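Local coordinates for protein malate dehydrogenase (Picrophilus torridus, PDB 4BGV) that probably catalyses the reversible, NAD-dependent oxidation of malate to oxaloacetate, a step of the tricarboxylic acid cycle, at residues I196-E199 against D200-R204. Numbering follows the deposited sequence.
Sequences IPIE and DLLPR
Leu201 folds back over Ile196 where two overlapping type I turns link the short strand 196-197 to helix 204-215 in the C-terminal domain of this LDH/MDH-family enzyme, a worked example of successive turns carrying a chain from strand into helix. Pro197 O accepts Asp200 N from above its carbonyl plane. Ile198 O takes Leu201 N at 2.9 Å, well out of the carbonyl plane, and Leu202 N almost straight ahead. From CB, 3.7 Å from Ile198 O, Leu201 runs to CG, anti to the carbonyl carbon (chi1 -63°) and thus 3.6 Å from Pro197 O and 3.9 Å from Ile196 CG2. CD1 sits 3.9 Å from Ile196 O and touches CG2, which CD2 also meets; the side chains cross at about a right angle. Tyr289 of the second subunit packs on both. Asp200 OD2 lies alongside the Pro197 ring, 3.6 Å from CD. One water donates to both Glu199 O and Leu202 O. Arg204, bent at chi2 and chi3, curls toward Glu199 while NH1 pairs with Asp208. Glu199 OE2 and Arg204 NH2 form a salt bridge at 2.9 Å, whose hydrogen bond is weak because the N-H points off the oxygen (116°), the carboxylate turned 81° from the guanidinium plane.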
loop_
_atom_site.group_PDB
_atom_site.type_symbol
_atom_site.label_atom_id
_atom_site.label_comp_id
_atom_site.label_asym_id
_atom_site.label_seq_id
_atom_site.Cartn_x
_atom_site.Cartn_y
_atom_site.Cartn_z
ATOM N N ILE A 196 21.565 3.790 -16.752
ATOM C CA ILE A 196 22.028 4.267 -18.049
ATOM C C ILE A 196 22.028 5.787 -18.015
ATOM O O ILE A 196 20.977 6.390 -17.815
ATOM C CB ILE A 196 21.125 3.778 -19.194
ATOM C CG1 ILE A 196 21.061 2.249 -19.211
ATOM C CG2 ILE A 196 21.649 4.318 -20.528
ATOM C CD1 ILE A 196 19.995 1.666 -20.153
ATOM N N PRO A 197 23.204 6.420 -18.190
ATOM C CA PRO A 197 23.249 7.882 -18.045
ATOM C C PRO A 197 22.300 8.574 -19.003
ATOM O O PRO A 197 22.120 8.146 -20.152
ATOM C CB PRO A 197 24.712 8.226 -18.377
ATOM C CG PRO A 197 25.454 6.977 -18.033
ATOM C CD PRO A 197 24.544 5.864 -18.470
ATOM N N ILE A 198 21.659 9.634 -18.521
ATOM C CA ILE A 198 20.709 10.373 -19.326
ATOM C C ILE A 198 21.383 11.012 -20.552
ATOM O O ILE A 198 20.749 11.234 -21.587
ATOM C CB ILE A 198 19.997 11.430 -18.450
ATOM C CG1 ILE A 198 18.497 11.426 -18.709
ATOM C CG2 ILE A 198 20.640 12.797 -18.570
ATOM C CD1 ILE A 198 17.794 10.339 -17.936
ATOM N N GLU A 199 22.678 11.304 -20.432
ATOM C CA GLU A 199 23.412 11.874 -21.563
ATOM C C GLU A 199 23.526 10.919 -22.740
ATOM O O GLU A 199 23.788 11.359 -23.860
ATOM C CB GLU A 199 24.812 12.336 -21.152
ATOM C CG GLU A 199 24.816 13.667 -20.440
ATOM C CD GLU A 199 26.099 13.916 -19.667
ATOM O OE1 GLU A 199 26.469 13.072 -18.813
ATOM O OE2 GLU A 199 26.736 14.961 -19.909
ATOM N N ASP A 200 23.372 9.620 -22.480
ATOM C CA ASP A 200 23.342 8.614 -23.535
ATOM C C ASP A 200 21.955 8.467 -24.146
ATOM O O ASP A 200 21.802 7.784 -25.147
ATOM C CB ASP A 200 23.762 7.241 -23.001
ATOM C CG ASP A 200 25.197 7.215 -22.525
ATOM O OD1 ASP A 200 25.935 8.177 -22.812
ATOM O OD2 ASP A 200 25.583 6.235 -21.857
ATOM N N LEU A 201 20.949 9.094 -23.538
ATOM C CA LEU A 201 19.560 8.831 -23.903
ATOM C C LEU A 201 18.858 10.045 -24.518
ATOM O O LEU A 201 17.907 9.892 -25.278
ATOM C CB LEU A 201 18.783 8.340 -22.674
ATOM C CG LEU A 201 19.233 7.009 -22.054
ATOM C CD1 LEU A 201 18.427 6.676 -20.802
ATOM C CD2 LEU A 201 19.103 5.892 -23.082
ATOM N N LEU A 202 19.324 11.241 -24.172
ATOM C CA LEU A 202 18.700 12.487 -24.620
ATOM C C LEU A 202 19.753 13.456 -25.140
ATOM O O LEU A 202 20.874 13.471 -24.639
ATOM C CB LEU A 202 17.937 13.141 -23.462
ATOM C CG LEU A 202 16.639 12.491 -22.974
ATOM C CD1 LEU A 202 16.172 13.103 -21.641
ATOM C CD2 LEU A 202 15.553 12.619 -24.024
ATOM N N PRO A 203 19.392 14.277 -26.148
ATOM C CA PRO A 203 20.291 15.336 -26.624
ATOM C C PRO A 203 20.525 16.352 -25.513
ATOM O O PRO A 203 19.642 16.594 -24.691
ATOM C CB PRO A 203 19.505 15.985 -27.765
ATOM C CG PRO A 203 18.472 14.975 -28.157
ATOM C CD PRO A 203 18.149 14.206 -26.929
ATOM N N ARG A 204 21.722 16.923 -25.477
ATOM C CA ARG A 204 22.069 17.918 -24.467
ATOM C C ARG A 204 21.045 19.054 -24.407
ATOM O O ARG A 204 20.678 19.513 -23.322
ATOM C CB ARG A 204 23.479 18.453 -24.738
ATOM C CG ARG A 204 23.818 19.791 -24.088
ATOM C CD ARG A 204 23.743 19.756 -22.569
ATOM N NE ARG A 204 24.528 18.680 -21.975
ATOM C CZ ARG A 204 24.677 18.513 -20.665
ATOM N NH1 ARG A 204 24.094 19.358 -19.823
ATOM N NH2 ARG A 204 25.411 17.509 -20.198
HETATM O O HOH W 1 23.514 13.965 -24.489
#